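Local atomic coordinates of cytosolic phospholipase A2 delta (Homo sapiens, PDB entry 5IZ5), a protein that hydrolyses glycerophospholipids at the sn-2 position in a calcium-dependent manner, with a preference for linoleic acid there. Residues W26-R31 and V140-E145; V91-I96 and C108-Y113. The protein carries 3 engineered substitutions. All blocks are in the same frame, centred on the assembly; numbering follows the deposited sequence.

Contact 1: residues W26-R31 and V140-E145; sequences WQLTVR and VEFLME
Met-144 lies against the indole of Trp-26, and the two side chains cross at about a right angle. Its SD is 3.5 Å from Trp-26 CB, and its CG is 3.6 Å from Trp-26 CE3. The sulfur sits at the edge of the six-membered ring, a Met-aromatic contact. The Met-144 chain bends at chi2 (81°), which places SD beside the tryptophan. Its CE lies between Trp-26 CE3 and Leu-28 CD1. An alanine here would probably leave the six-membered ring of Trp-26 and the CD1 methyl of Leu-28 without this thioether packing. On the same face, Val-30 CG1 packs 3.6 Å from Val-140 CG1, and both Val-30 methyls meet Phe-142 CE1. On the other face, Thr-29 OG1 rests on Leu-143 CB at 3.5 Å. Glu-141 OE2 lies 3.4 Å from Arg-31 CD, but its distance of 4.4 Å from Arg-31 NE is too long for a salt bridge. Glu-141 OE1 instead pairs with Arg-125.

The backbones fix this register. The strands are antiparallel, and Gln-27, Thr-29 and Arg-31 form hydrogen-bonded pairs with Glu-145, Leu-143 and Glu-141. A water donates to both Gln-27 O and Leu-143 O, at 2.9 and 2.7 Å, and so bridges the strands.

Strand 21-36 is also bonded to strand 75-85, through Trp-26, Leu-28 and Val-30. Strand 137-146 is bonded to strand 124-129 on its other side. The pair is therefore internal to one sheet of the C2 domain. Leu-28, Val-30, Phe-142 and Met-144 share one face, and Phe-142 reaches strand 91-98 across the sandwich.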
loop_
_atom_site.group_PDB
_atom_site.type_symbol
_atom_site.label_atom_id
_atom_site.label_comp_id
_atom_site.label_asym_id
_atom_site.label_seq_id
_atom_site.Cartn_x
_atom_site.Cartn_y
_atom_site.Cartn_z
ATOM N N TRP B 26 -14.378 13.295 -27.192
ATOM C CA TRP B 26 -15.713 13.509 -27.747
ATOM C C TRP B 26 -16.492 14.447 -26.837
ATOM O O TRP B 26 -16.129 14.630 -25.675
ATOM C CB TRP B 26 -16.469 12.186 -27.855
ATOM C CG TRP B 26 -15.789 11.157 -28.743
ATOM C CD1 TRP B 26 -14.954 11.404 -29.797
ATOM C CD2 TRP B 26 -15.909 9.726 -28.657
ATOM N NE1 TRP B 26 -14.538 10.222 -30.363
ATOM C CE2 TRP B 26 -15.109 9.176 -29.685
ATOM C CE3 TRP B 26 -16.609 8.856 -27.808
ATOM C CZ2 TRP B 26 -14.991 7.792 -29.888
ATOM C CZ3 TRP B 26 -16.493 7.478 -28.012
ATOM C CH2 TRP B 26 -15.689 6.964 -29.044
ATOM N N GLN B 27 -17.559 15.041 -27.362
ATOM C CA GLN B 27 -18.484 15.802 -26.525
ATOM C C GLN B 27 -19.728 14.974 -26.206
ATOM O O GLN B 27 -20.377 14.475 -27.118
ATOM C CB GLN B 27 -18.899 17.104 -27.207
ATOM C CG GLN B 27 -19.973 17.844 -26.415
ATOM C CD GLN B 27 -20.635 18.952 -27.195
ATOM O OE1 GLN B 27 -21.838 18.901 -27.457
ATOM N NE2 GLN B 27 -19.859 19.958 -27.576
ATOM N N LEU B 28 -20.059 14.843 -24.920
ATOM C CA LEU B 28 -21.290 14.161 -24.494
ATOM C C LEU B 28 -22.341 15.166 -24.021
ATOM O O LEU B 28 -22.076 15.973 -23.130
ATOM C CB LEU B 28 -21.008 13.156 -23.365
ATOM C CG LEU B 28 -22.212 12.340 -22.859
ATOM C CD1 LEU B 28 -22.763 11.441 -23.958
ATOM C CD2 LEU B 28 -21.850 11.513 -21.628
ATOM N N THR B 29 -23.534 15.106 -24.607
ATOM C CA THR B 29 -24.676 15.868 -24.086
ATOM C C THR B 29 -25.584 14.911 -23.312
ATOM O O THR B 29 -26.040 13.897 -23.850
ATOM C CB THR B 29 -25.475 16.625 -25.174
ATOM O OG1 THR B 29 -26.391 15.738 -25.826
ATOM C CG2 THR B 29 -24.550 17.243 -26.207
ATOM N N VAL B 30 -25.816 15.226 -22.039
ATOM C CA VAL B 30 -26.687 14.427 -21.180
ATOM C C VAL B 30 -27.943 15.245 -20.920
ATOM O O VAL B 30 -27.880 16.283 -20.255
ATOM C CB VAL B 30 -26.004 14.089 -19.838
ATOM C CG1 VAL B 30 -26.903 13.207 -18.972
ATOM C CG2 VAL B 30 -24.667 13.402 -20.082
ATOM N N ARG B 31 -29.075 14.785 -21.450
ATOM C CA ARG B 31 -30.348 15.490 -21.263
ATOM C C ARG B 31 -31.206 14.783 -20.218
ATOM O O ARG B 31 -31.763 13.716 -20.478
ATOM C CB ARG B 31 -31.109 15.609 -22.586
ATOM C CG ARG B 31 -32.345 16.500 -22.509
ATOM C CD ARG B 31 -32.966 16.753 -23.880
ATOM N NE ARG B 31 -32.186 17.700 -24.682
ATOM C CZ ARG B 31 -32.162 19.021 -24.499
ATOM N NH1 ARG B 31 -32.868 19.591 -23.526
ATOM N NH2 ARG B 31 -31.415 19.784 -25.292
ATOM N N VAL B 140 -33.415 9.678 -19.324
ATOM C CA VAL B 140 -32.278 10.483 -19.763
ATOM C C VAL B 140 -31.976 10.163 -21.221
ATOM O O VAL B 140 -32.210 9.038 -21.672
ATOM C CB VAL B 140 -31.018 10.176 -18.922
ATOM C CG1 VAL B 140 -29.883 11.137 -19.262
ATOM C CG2 VAL B 140 -31.335 10.242 -17.433
ATOM N N GLU B 141 -31.456 11.143 -21.954
ATOM C CA GLU B 141 -30.925 10.881 -23.299
ATOM C C GLU B 141 -29.486 11.340 -23.460
ATOM O O GLU B 141 -29.089 12.389 -22.944
ATOM C CB GLU B 141 -31.820 11.405 -24.422
ATOM C CG GLU B 141 -32.748 12.560 -24.101
ATOM C CD GLU B 141 -33.714 12.859 -25.237
ATOM O OE1 GLU B 141 -33.829 12.037 -26.172
ATOM O OE2 GLU B 141 -34.363 13.924 -25.198
ATOM N N PHE B 142 -28.719 10.528 -24.187
ATOM C CA PHE B 142 -27.294 10.749 -24.384
ATOM C C PHE B 142 -26.976 10.932 -25.859
ATOM O O PHE B 142 -27.422 10.147 -26.694
ATOM C CB PHE B 142 -26.500 9.544 -23.875
ATOM C CG PHE B 142 -26.694 9.263 -22.418
ATOM C CD1 PHE B 142 -25.890 9.880 -21.474
ATOM C CD2 PHE B 142 -27.677 8.377 -21.989
ATOM C CE1 PHE B 142 -26.067 9.615 -20.127
ATOM C CE2 PHE B 142 -27.861 8.110 -20.645
ATOM C CZ PHE B 142 -27.054 8.730 -19.711
ATOM N N LEU B 143 -26.196 11.962 -26.176
ATOM C CA LEU B 143 -25.668 12.119 -27.526
ATOM C C LEU B 143 -24.180 12.404 -27.476
ATOM O O LEU B 143 -23.736 13.378 -26.860
ATOM C CB LEU B 143 -26.379 13.235 -28.289
ATOM C CG LEU B 143 -25.916 13.367 -29.751
ATOM C CD1 LEU B 143 -26.480 12.254 -30.630
ATOM C CD2 LEU B 143 -26.268 14.736 -30.320
ATOM N N MET B 144 -23.421 11.543 -28.143
ATOM C CA MET B 144 -21.986 11.686 -28.241
ATOM C C MET B 144 -21.641 12.203 -29.627
ATOM O O MET B 144 -22.056 11.623 -30.633
ATOM C CB MET B 144 -21.326 10.336 -28.009
ATOM C CG MET B 144 -19.816 10.411 -27.859
ATOM S SD MET B 144 -19.318 10.903 -26.197
ATOM C CE MET B 144 -19.596 9.386 -25.269
ATOM N N GLU B 145 -20.875 13.289 -29.671
ATOM C CA GLU B 145 -20.515 13.933 -30.914
ATOM C C GLU B 145 -19.037 14.225 -30.986
ATOM O O GLU B 145 -18.401 14.468 -29.963
ATOM C CB GLU B 145 -21.249 15.251 -31.041
ATOM C CG GLU B 145 -22.710 15.125 -31.407
ATOM C CD GLU B 145 -23.351 16.467 -31.712
ATOM O OE1 GLU B 145 -22.924 17.488 -31.135
ATOM O OE2 GLU B 145 -24.284 16.502 -32.540
HETATM O O HOH W 1 -22.819 15.598 -28.164
#

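Contact 2: residues V91-I96 and C108-Y113; sequences VLELSI and CFKVLY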
loop_
_atom_site.group_PDB
_atom_site.type_symbol
_atom_site.label_atom_id
_atom_site.label_comp_id
_atom_site.label_asym_id
_atom_site.label_seq_id
_atom_site.Cartn_x
_atom_site.Cartn_y
_atom_site.Cartn_z
ATOM N N VAL B 91 -17.499 6.746 -15.653
ATOM C CA VAL B 91 -18.716 6.358 -14.967
ATOM C C VAL B 91 -19.473 7.622 -14.593
ATOM O O VAL B 91 -18.957 8.488 -13.886
ATOM C CB VAL B 91 -18.432 5.519 -13.709
ATOM C CG1 VAL B 91 -19.737 5.085 -13.051
ATOM C CG2 VAL B 91 -17.601 4.296 -14.061
ATOM N N LEU B 92 -20.699 7.719 -15.081
ATOM C CA LEU B 92 -21.544 8.859 -14.802
ATOM C C LEU B 92 -22.457 8.509 -13.638
ATOM O O LEU B 92 -23.121 7.475 -13.649
ATOM C CB LEU B 92 -22.365 9.209 -16.029
ATOM C CG LEU B 92 -23.226 10.466 -15.917
ATOM C CD1 LEU B 92 -22.374 11.726 -15.884
ATOM C CD2 LEU B 92 -24.193 10.524 -17.081
ATOM N N GLU B 93 -22.458 9.359 -12.618
ATOM C CA GLU B 93 -23.351 9.189 -11.487
ATOM C C GLU B 93 -24.528 10.136 -11.654
ATOM O O GLU B 93 -24.340 11.340 -11.814
ATOM C CB GLU B 93 -22.630 9.479 -10.174
ATOM C CG GLU B 93 -23.459 9.142 -8.943
ATOM C CD GLU B 93 -22.846 9.658 -7.659
ATOM O OE1 GLU B 93 -23.595 10.232 -6.837
ATOM O OE2 GLU B 93 -21.619 9.504 -7.478
ATOM N N LEU B 94 -25.733 9.582 -11.632
ATOM C CA LEU B 94 -26.953 10.376 -11.657
ATOM C C LEU B 94 -27.709 10.124 -10.357
ATOM O O LEU B 94 -28.175 9.010 -10.104
ATOM C CB LEU B 94 -27.814 10.014 -12.865
ATOM C CG LEU B 94 -27.114 10.082 -14.227
ATOM C CD1 LEU B 94 -26.483 8.745 -14.590
ATOM C CD2 LEU B 94 -28.082 10.492 -15.320
ATOM N N SER B 95 -27.803 11.162 -9.529
ATOM C CA SER B 95 -28.448 11.068 -8.223
ATOM C C SER B 95 -29.585 12.078 -8.116
ATOM O O SER B 95 -29.426 13.235 -8.506
ATOM C CB SER B 95 -27.431 11.331 -7.113
ATOM O OG SER B 95 -26.398 10.364 -7.123
ATOM N N ILE B 96 -30.730 11.638 -7.597
ATOM C CA ILE B 96 -31.839 12.540 -7.302
ATOM C C ILE B 96 -31.894 12.743 -5.797
ATOM O O ILE B 96 -31.913 11.776 -5.033
ATOM C CB ILE B 96 -33.198 11.998 -7.784
ATOM C CG1 ILE B 96 -33.108 11.584 -9.255
ATOM C CG2 ILE B 96 -34.283 13.053 -7.582
ATOM C CD1 ILE B 96 -34.360 10.933 -9.802
ATOM N N CYS B 108 -33.013 10.109 -2.986
ATOM C CA CYS B 108 -34.127 9.216 -3.317
ATOM C C CYS B 108 -33.871 8.350 -4.548
ATOM O O CYS B 108 -34.681 7.485 -4.862
ATOM C CB CYS B 108 -35.441 9.996 -3.477
ATOM S SG CYS B 108 -35.340 11.585 -4.329
ATOM N N PHE B 109 -32.748 8.567 -5.231
ATOM C CA PHE B 109 -32.429 7.820 -6.443
ATOM C C PHE B 109 -30.946 7.961 -6.782
ATOM O O PHE B 109 -30.385 9.051 -6.673
ATOM C CB PHE B 109 -33.279 8.322 -7.611
ATOM C CG PHE B 109 -33.232 7.440 -8.825
ATOM C CD1 PHE B 109 -34.189 6.452 -9.018
ATOM C CD2 PHE B 109 -32.243 7.609 -9.788
ATOM C CE1 PHE B 109 -34.157 5.639 -10.143
ATOM C CE2 PHE B 109 -32.204 6.802 -10.912
ATOM C CZ PHE B 109 -33.159 5.814 -11.089
ATOM N N LYS B 110 -30.323 6.859 -7.197
ATOM C CA LYS B 110 -28.920 6.852 -7.593
ATOM C C LYS B 110 -28.672 5.734 -8.593
ATOM O O LYS B 110 -29.040 4.583 -8.351
ATOM C CB LYS B 110 -28.007 6.670 -6.378
ATOM C CG LYS B 110 -26.528 6.551 -6.723
ATOM C CD LYS B 110 -25.635 6.950 -5.557
ATOM C CE LYS B 110 -24.228 6.395 -5.711
ATOM N NZ LYS B 110 -23.251 7.067 -4.807
ATOM N N VAL B 111 -28.063 6.090 -9.718
ATOM C CA VAL B 111 -27.562 5.109 -10.670
ATOM C C VAL B 111 -26.139 5.451 -11.110
ATOM O O VAL B 111 -25.781 6.624 -11.219
ATOM C CB VAL B 111 -28.491 4.980 -11.896
ATOM C CG1 VAL B 111 -28.526 6.266 -12.711
ATOM C CG2 VAL B 111 -28.057 3.821 -12.780
ATOM N N LEU B 112 -25.329 4.415 -11.329
ATOM C CA LEU B 112 -23.994 4.564 -11.904
ATOM C C LEU B 112 -24.045 3.973 -13.294
ATOM O O LEU B 112 -24.517 2.848 -13.471
ATOM C CB LEU B 112 -22.932 3.841 -11.073
ATOM C CG LEU B 112 -22.318 4.531 -9.873
ATOM C CD1 LEU B 112 -23.301 5.452 -9.202
ATOM C CD2 LEU B 112 -21.769 3.512 -8.883
ATOM N N TYR B 113 -23.547 4.731 -14.267
ATOM C CA TYR B 113 -23.682 4.380 -15.664
ATOM C C TYR B 113 -22.359 4.490 -16.412
ATOM O O TYR B 113 -21.756 5.563 -16.486
ATOM C CB TYR B 113 -24.713 5.296 -16.308
ATOM C CG TYR B 113 -24.999 4.994 -17.747
ATOM C CD1 TYR B 113 -25.396 3.722 -18.145
ATOM C CD2 TYR B 113 -24.893 5.987 -18.715
ATOM C CE1 TYR B 113 -25.666 3.444 -19.470
ATOM C CE2 TYR B 113 -25.162 5.720 -20.039
ATOM C CZ TYR B 113 -25.548 4.450 -20.413
ATOM O OH TYR B 113 -25.817 4.196 -21.732
#
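Cys-108 and Phe-109 sit together opposite the single residue Ile-96, a classic beta bulge. Ile-96 O accepts a bond from Cys-108 N at 2.9 Å and a weak one from Phe-109 N. Cys-108 SG also packs on Ile-96 CG2. CB of Phe-109 lies 3.6 Å from Ile-96 CD1. With CG anti to the backbone N (chi1 -168°), CG also meets that methyl, and ring atom CD2 touches it too. Lys-110 is on the other face, with its chain extended. Its CG and CD pass Ser-95 OG, and NZ reaches Glu-93 OE1 at 3.8 Å, a long salt bridge. Ser-95 OG donates to the same OE1 at 2.8 Å, on the anti lone pair, so the serine would limit turning of the carboxylate.

Val-111 exchanges two backbone bonds with Leu-94, and its CG1 rests 3.7 Å from Leu-94 CD1. Leu-112 lies alongside Glu-93, with CD1 at 3.7 Å from Glu-93 CG. Its CB meets Val-91 CG1. Tyr-113 closes the ladder with two backbone bonds to Leu-92. Its OH is hydrogen-bonded to Glu-117 OE2, outside the pair.

The two strands form a beta hairpin at the edge of a four-stranded sheet, one half of the C2 sandwich, with 106-114 outermost within the chain. Cys-108 is about 5 Å from Asp-98 and about 6 Å from Asp-106, side chain to side chain. Both aspartates are predicted calcium ligands, so the bulged end borders the probable calcium-binding loops.

Contacts 1 and 2 lie on the two facing sheets of the N-terminal C2 domain, with centres 16 Å apart. Residues 91-96 and 108-113 fall between the two segments of contact 1 in the chain. The sheets meet through apolar side chains. Phe-142 CZ is 3.6 Å from Tyr-113 CE2, and the ring planes stand at about 35°. Phe-142 CE1 is 3.7 Å from Leu-92 CD2, while Val-140 CG2 is 3.9 Å from Leu-94 CD2. Contact 1 is remote from the predicted calcium ligands and from the catalytic residues. Contact 2 approaches the predicted calcium site at its Cys-108 end. The nucleophile Ser-365 belongs to the separate catalytic domain, whereas this C2 domain mediates calcium-dependent membrane association.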